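Local coordinates for enterobactin synthetase component F-related protein (Vibrio cholerae serotype O1, PDB 4OXI), which probably activates glycine with ATP as an adenylation domain, forming glycyl-adenylate in a lipopolysaccharide modification pathway that gives resistance to antimicrobial peptides, at residues S450-T455 against L461-R466; T520-D525 against W544-Q549. All coordinates share one frame; numbering follows the deposited sequence.

Contact 1: residues S450-T455 against L461-R466. With GAP (glycyl-adenosine-5'-phosphate), chain B.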
loop_
_atom_site.group_PDB
_atom_site.type_symbol
_atom_site.label_atom_id
_atom_site.label_comp_id
_atom_site.label_asym_id
_atom_site.label_seq_id
_atom_site.Cartn_x
_atom_site.Cartn_y
_atom_site.Cartn_z
ATOM N N SER A 450 -9.645 13.581 5.350
ATOM C CA SER A 450 -9.573 12.337 4.597
ATOM C C SER A 450 -10.227 12.469 3.234
ATOM O O SER A 450 -9.812 11.822 2.261
ATOM C CB SER A 450 -10.247 11.205 5.380
ATOM O OG SER A 450 -11.652 11.382 5.386
ATOM N N GLY A 451 -11.258 13.303 3.160
ATOM C CA GLY A 451 -12.021 13.438 1.932
ATOM C C GLY A 451 -13.149 12.425 1.913
ATOM O O GLY A 451 -14.011 12.451 1.022
ATOM N N ASP A 452 -13.159 11.541 2.910
ATOM C CA ASP A 452 -14.191 10.509 2.985
ATOM C C ASP A 452 -15.412 11.025 3.745
ATOM O O ASP A 452 -15.291 11.627 4.822
ATOM C CB ASP A 452 -13.647 9.249 3.670
ATOM C CG ASP A 452 -12.537 8.575 2.873
ATOM O OD1 ASP A 452 -12.787 8.235 1.698
ATOM O OD2 ASP A 452 -11.416 8.399 3.413
ATOM N N ILE A 453 -16.588 10.785 3.177
ATOM C CA ILE A 453 -17.849 11.194 3.789
ATOM C C ILE A 453 -18.409 10.007 4.574
ATOM O O ILE A 453 -18.585 8.924 4.006
ATOM C CB ILE A 453 -18.868 11.634 2.707
ATOM C CG1 ILE A 453 -18.300 12.813 1.907
ATOM C CG2 ILE A 453 -20.227 11.974 3.330
ATOM C CD1 ILE A 453 -17.822 13.967 2.790
ATOM N N VAL A 454 -18.667 10.196 5.870
ATOM C CA VAL A 454 -19.155 9.101 6.704
ATOM C C VAL A 454 -20.392 9.476 7.506
ATOM O O VAL A 454 -20.734 10.654 7.639
ATOM C CB VAL A 454 -18.085 8.637 7.701
ATOM C CG1 VAL A 454 -16.811 8.237 6.969
ATOM C CG2 VAL A 454 -17.799 9.740 8.705
ATOM N N THR A 455 -21.061 8.459 8.044
ATOM C CA THR A 455 -22.101 8.685 9.043
ATOM C C THR A 455 -21.852 7.822 10.287
ATOM O O THR A 455 -21.346 6.705 10.182
ATOM C CB THR A 455 -23.519 8.425 8.474
ATOM O OG1 THR A 455 -24.495 8.739 9.472
ATOM C CG2 THR A 455 -23.677 6.986 8.085
ATOM N N LEU A 461 -18.840 3.818 12.260
ATOM C CA LEU A 461 -18.836 4.664 11.079
ATOM C C LEU A 461 -19.256 3.866 9.858
ATOM O O LEU A 461 -18.875 2.709 9.701
ATOM C CB LEU A 461 -17.445 5.261 10.870
ATOM C CG LEU A 461 -17.029 6.309 11.896
ATOM C CD1 LEU A 461 -15.573 6.706 11.703
ATOM C CD2 LEU A 461 -17.930 7.524 11.758
ATOM N N ILE A 462 -20.061 4.480 9.002
ATOM C CA ILE A 462 -20.408 3.889 7.714
ATOM C C ILE A 462 -19.826 4.787 6.625
ATOM O O ILE A 462 -20.024 5.997 6.664
ATOM C CB ILE A 462 -21.929 3.844 7.515
ATOM C CG1 ILE A 462 -22.615 3.183 8.716
ATOM C CG2 ILE A 462 -22.279 3.158 6.199
ATOM C CD1 ILE A 462 -22.217 1.774 8.917
ATOM N N HIS A 463 -19.121 4.204 5.657
ATOM C CA HIS A 463 -18.485 5.006 4.612
ATOM C C HIS A 463 -19.494 5.249 3.519
ATOM O O HIS A 463 -20.034 4.297 2.976
ATOM C CB HIS A 463 -17.258 4.288 4.033
ATOM C CG HIS A 463 -16.524 5.079 2.994
ATOM N ND1 HIS A 463 -16.907 5.109 1.669
ATOM C CD2 HIS A 463 -15.423 5.868 3.082
ATOM C CE1 HIS A 463 -16.077 5.882 0.988
ATOM N NE2 HIS A 463 -15.170 6.357 1.821
ATOM N N LEU A 464 -19.734 6.519 3.191
ATOM C CA LEU A 464 -20.789 6.897 2.242
ATOM C C LEU A 464 -20.272 7.286 0.849
ATOM O O LEU A 464 -21.013 7.234 -0.136
ATOM C CB LEU A 464 -21.629 8.038 2.821
ATOM C CG LEU A 464 -22.350 7.704 4.130
ATOM C CD1 LEU A 464 -23.015 8.927 4.738
ATOM C CD2 LEU A 464 -23.373 6.593 3.927
ATOM N N GLY A 465 -19.002 7.664 0.763
ATOM C CA GLY A 465 -18.441 8.129 -0.492
ATOM C C GLY A 465 -17.417 9.215 -0.244
ATOM O O GLY A 465 -16.874 9.327 0.859
ATOM N N ARG A 466 -17.164 10.025 -1.265
ATOM C CA ARG A 466 -16.121 11.038 -1.205
ATOM C C ARG A 466 -16.628 12.358 -1.761
ATOM O O ARG A 466 -17.584 12.388 -2.528
ATOM C CB ARG A 466 -14.885 10.578 -1.995
ATOM C CG ARG A 466 -14.099 9.456 -1.321
ATOM C CD ARG A 466 -12.707 9.254 -1.941
ATOM N NE ARG A 466 -11.885 10.465 -1.911
ATOM C CZ ARG A 466 -11.117 10.843 -0.893
ATOM N NH1 ARG A 466 -11.074 10.112 0.218
ATOM N NH2 ARG A 466 -10.397 11.966 -0.982
HETATM N N GAP B . -4.125 2.080 3.179
HETATM C CA GAP B . -5.223 1.284 2.555
HETATM C C GAP B . -5.669 2.033 1.314
HETATM O O GAP B . -6.535 1.615 0.568
HETATM P PA GAP B . -5.236 4.280 -0.209
HETATM O O1A GAP B . -4.575 5.562 0.235
HETATM O O2A GAP B . -4.806 3.591 -1.493
HETATM O O3A GAP B . -5.023 3.304 1.045
HETATM C "C5'" GAP B . -7.409 5.357 0.787
HETATM O "O5'" GAP B . -6.815 4.582 -0.255
HETATM C "C4'" GAP B . -8.880 5.549 0.475
HETATM O "O4'" GAP B . -9.472 4.281 0.183
HETATM C "C3'" GAP B . -9.680 6.051 1.656
HETATM O "O3'" GAP B . -9.595 7.471 1.771
HETATM C "C2'" GAP B . -11.077 5.557 1.324
HETATM O "O2'" GAP B . -11.663 6.371 0.319
HETATM C "C1'" GAP B . -10.834 4.253 0.609
HETATM N N9 GAP B . -11.008 3.133 1.560
HETATM C C8 GAP B . -10.019 2.508 2.226
HETATM N N7 GAP B . -10.508 1.512 3.007
HETATM C C5 GAP B . -11.849 1.504 2.848
HETATM C C6 GAP B . -12.974 0.718 3.396
HETATM N N6 GAP B . -12.752 -0.300 4.270
HETATM N N1 GAP B . -14.221 1.040 2.975
HETATM C C2 GAP B . -14.450 2.043 2.096
HETATM N N3 GAP B . -13.468 2.795 1.563
HETATM C C4 GAP B . -12.173 2.573 1.892
#
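L461 meets V454 through their methyls, CD2 to CG2 at 3.8 Å, and both side chains also touch I396 and L417. At I462 the backbone closes a hydrogen-bonded pair with T455: I462 N gives to T455 O at 2.8 Å and T455 N returns a bond to I462 O. Their side chains run alongside each other, T455 CG2 against I462 CB.

H463 has CG anti to its backbone N (chi1 -178°), which brings the imidazole toward D452 of the partner strand. NE2 donates to D452 OD1 at 3.0 Å; OD1 lies in the plane of the imidazole, and the N-H comes to it from above the carboxylate plane. One ring face lies against the adenine, with N3 of glycyl-adenosine-5'-phosphate over its centre. L464 and G465 both face I453, L464 N bonding to I453 O and I453 N to G465 O; this is a classic beta bulge in the antiparallel hairpin of strands 445-457 and 460-466, which supplies D452, H463 and R466 to the ligand pocket.

R466, bent at chi3 (57°), brings NH1 to D452 OD1 (2.9 Å, a salt bridge with weak hydrogen-bond geometry) and to S450 O (2.9 Å, N-H...O 151°), while NH2 forms a salt bridge with D468. D452 in turn grips the ribose: OD1 accepts from O2' and OD2 from O3', each at 2.6 Å, and Y360 OH also bonds OD2.

Contact 2: residues T520-D525 against W544-Q549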
loop_
_atom_site.group_PDB
_atom_site.type_symbol
_atom_site.label_atom_id
_atom_site.label_comp_id
_atom_site.label_asym_id
_atom_site.label_seq_id
_atom_site.Cartn_x
_atom_site.Cartn_y
_atom_site.Cartn_z
ATOM N N THR A 520 -11.679 17.695 -31.992
ATOM C CA THR A 520 -10.271 17.361 -31.967
ATOM C C THR A 520 -10.017 16.259 -32.987
ATOM O O THR A 520 -10.859 15.376 -33.176
ATOM C CB THR A 520 -9.810 16.960 -30.539
ATOM O OG1 THR A 520 -8.377 16.881 -30.492
ATOM C CG2 THR A 520 -10.413 15.628 -30.128
ATOM N N GLN A 521 -8.880 16.329 -33.674
ATOM C CA GLN A 521 -8.578 15.343 -34.704
ATOM C C GLN A 521 -8.502 13.940 -34.116
ATOM O O GLN A 521 -7.725 13.690 -33.204
ATOM C CB GLN A 521 -7.270 15.673 -35.417
ATOM C CG GLN A 521 -7.031 14.766 -36.617
ATOM C CD GLN A 521 -5.623 14.872 -37.162
ATOM O OE1 GLN A 521 -4.880 15.803 -36.826
ATOM N NE2 GLN A 521 -5.241 13.912 -38.006
ATOM N N TRP A 522 -9.308 13.027 -34.638
ATOM C CA TRP A 522 -9.411 11.689 -34.062
ATOM C C TRP A 522 -8.156 10.854 -34.342
ATOM O O TRP A 522 -7.983 10.335 -35.441
ATOM C CB TRP A 522 -10.660 11.011 -34.612
ATOM C CG TRP A 522 -10.992 9.678 -34.025
ATOM C CD1 TRP A 522 -10.837 8.453 -34.621
ATOM C CD2 TRP A 522 -11.583 9.430 -32.747
ATOM N NE1 TRP A 522 -11.287 7.458 -33.782
ATOM C CE2 TRP A 522 -11.744 8.032 -32.623
ATOM C CE3 TRP A 522 -11.979 10.254 -31.685
ATOM C CZ2 TRP A 522 -12.291 7.442 -31.479
ATOM C CZ3 TRP A 522 -12.520 9.664 -30.549
ATOM C CH2 TRP A 522 -12.672 8.274 -30.457
ATOM N N GLN A 523 -7.274 10.741 -33.346
ATOM C CA GLN A 523 -6.057 9.940 -33.475
ATOM C C GLN A 523 -5.867 9.039 -32.258
ATOM O O GLN A 523 -4.898 9.208 -31.508
ATOM C CB GLN A 523 -4.829 10.850 -33.588
ATOM C CG GLN A 523 -4.915 11.930 -34.647
ATOM C CD GLN A 523 -3.696 12.827 -34.652
ATOM O OE1 GLN A 523 -3.630 13.815 -33.911
ATOM N NE2 GLN A 523 -2.719 12.487 -35.485
ATOM N N PRO A 524 -6.783 8.079 -32.050
ATOM C CA PRO A 524 -6.722 7.308 -30.801
ATOM C C PRO A 524 -5.523 6.354 -30.696
ATOM O O PRO A 524 -5.164 5.977 -29.581
ATOM C CB PRO A 524 -8.040 6.531 -30.801
ATOM C CG PRO A 524 -8.438 6.447 -32.247
ATOM C CD PRO A 524 -7.958 7.722 -32.867
ATOM N N ASP A 525 -4.913 5.969 -31.812
ATOM C CA ASP A 525 -3.690 5.161 -31.738
ATOM C C ASP A 525 -2.558 5.979 -31.136
ATOM O O ASP A 525 -1.833 5.512 -30.253
ATOM C CB ASP A 525 -3.274 4.663 -33.121
ATOM C CG ASP A 525 -4.290 3.718 -33.722
ATOM O OD1 ASP A 525 -4.807 4.022 -34.826
ATOM O OD2 ASP A 525 -4.573 2.674 -33.086
ATOM N N TRP A 544 -12.398 4.971 -25.939
ATOM C CA TRP A 544 -12.383 6.392 -26.248
ATOM C C TRP A 544 -13.625 6.745 -27.056
ATOM O O TRP A 544 -13.970 6.045 -28.006
ATOM C CB TRP A 544 -11.124 6.713 -27.042
ATOM C CG TRP A 544 -9.895 6.354 -26.299
ATOM C CD1 TRP A 544 -9.438 5.095 -26.026
ATOM C CD2 TRP A 544 -8.950 7.261 -25.715
ATOM N NE1 TRP A 544 -8.270 5.164 -25.299
ATOM C CE2 TRP A 544 -7.948 6.483 -25.100
ATOM C CE3 TRP A 544 -8.851 8.652 -25.657
ATOM C CZ2 TRP A 544 -6.863 7.056 -24.438
ATOM C CZ3 TRP A 544 -7.770 9.217 -24.999
ATOM C CH2 TRP A 544 -6.794 8.424 -24.401
ATOM N N TYR A 545 -14.303 7.819 -26.666
ATOM C CA TYR A 545 -15.505 8.263 -27.362
ATOM C C TYR A 545 -15.379 9.742 -27.739
ATOM O O TYR A 545 -14.917 10.568 -26.935
ATOM C CB TYR A 545 -16.753 8.030 -26.498
ATOM C CG TYR A 545 -16.990 6.574 -26.129
ATOM C CD1 TYR A 545 -17.864 5.785 -26.864
ATOM C CD2 TYR A 545 -16.337 5.987 -25.049
ATOM C CE1 TYR A 545 -18.088 4.452 -26.540
ATOM C CE2 TYR A 545 -16.549 4.651 -24.720
ATOM C CZ TYR A 545 -17.429 3.891 -25.472
ATOM O OH TYR A 545 -17.650 2.566 -25.166
ATOM N N ALA A 546 -15.745 10.057 -28.981
ATOM C CA ALA A 546 -15.896 11.442 -29.415
ATOM C C ALA A 546 -17.379 11.772 -29.288
ATOM O O ALA A 546 -18.219 11.173 -29.974
ATOM C CB ALA A 546 -15.423 11.619 -30.854
ATOM N N ILE A 547 -17.707 12.695 -28.389
ATOM C CA ILE A 547 -19.104 12.965 -28.071
ATOM C C ILE A 547 -19.367 14.462 -28.224
ATOM O O ILE A 547 -18.505 15.280 -27.899
ATOM C CB ILE A 547 -19.468 12.446 -26.644
ATOM C CG1 ILE A 547 -20.983 12.447 -26.416
ATOM C CG2 ILE A 547 -18.751 13.252 -25.558
ATOM C CD1 ILE A 547 -21.402 11.790 -25.107
ATOM N N GLU A 548 -20.535 14.812 -28.753
ATOM C CA GLU A 548 -20.853 16.210 -29.051
ATOM C C GLU A 548 -20.899 17.071 -27.797
ATOM O O GLU A 548 -20.317 18.153 -27.769
ATOM C CB GLU A 548 -22.183 16.326 -29.819
ATOM C CG GLU A 548 -22.112 15.748 -31.217
ATOM C CD GLU A 548 -23.270 16.171 -32.127
ATOM O OE1 GLU A 548 -23.203 15.862 -33.343
ATOM O OE2 GLU A 548 -24.237 16.799 -31.642
ATOM N N GLN A 549 -21.595 16.583 -26.772
ATOM C CA GLN A 549 -21.777 17.310 -25.517
ATOM C C GLN A 549 -21.667 16.349 -24.333
ATOM O O GLN A 549 -22.147 15.213 -24.404
ATOM C CB GLN A 549 -23.175 17.947 -25.461
ATOM C CG GLN A 549 -23.586 18.784 -26.667
ATOM C CD GLN A 549 -23.346 20.277 -26.461
ATOM O OE1 GLN A 549 -22.391 20.687 -25.793
ATOM N NE2 GLN A 549 -24.221 21.095 -27.035
#
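Across this contact the backbones of W522 and A546 come no nearer than 8.0 Å between CA atoms, too far for strand pairing, and the two segments share no hydrogen bonds; the contact is apolar. Residues 520-523 form a loop that leads into helix 524-531, with Q523 in the N-cap position, whereas residues 544-546 belong to strand 543-546. The gap between them is bridged from one side by a single indole.

With chi1 at -174°, the W522 indole extends away from its backbone N, and its six-membered ring reaches the strand. CZ3 touches the methyl of A546, CB lying 3.5 Å away, and the same methyl is 3.8 Å from CE3. It approaches obliquely. One carbon along the rim, CH2 lies 3.6 Å from W544 O, which sits at the ring edge near its plane, and 4.1 Å from W544 CB. The indole of W544 itself turns off toward A514 and C531, so of the W544 side chain it is CB that meets the W522 ring. P524 CD lies 3.4 Å above one face of the W522 ring, and W527 meets that ring edge-to-face.

Y545 points to the other side of the strand, where its ring meets that of F515, and its hydroxyl bonds R543. Such alternation is the mark of an extended strand. The buried area, 184 Å² in total, is small, and the contact lies at the surface; it joins the approach to helix 524-531 to the last strand of the beta-alpha-beta unit 512-516, 524-531, 543-546.

From the N terminus, the chain reaches contact 1 first: strand 445-457 turns through a short connection into strand 460-466, and the pairing of 450-455 with 461-466 closes this tight hairpin within an antiparallel sheet. Contact 2 opens later and closes a longer loop, with 18 residues between its segments, that includes most of helix 524-531. The two are in series along the chain, neither nesting nor crossing. The centres of contacts 1 and 2 are 35 Å apart. The nearest atoms of contacts 1 and 2 are about 23 Å apart, so they do not touch. Contact 1 joins two strands that contribute to the ligand pocket, and contact 2 joins a helix entrance to the edge strand of the three-stranded sheet 496-500, 512-516, 543-546.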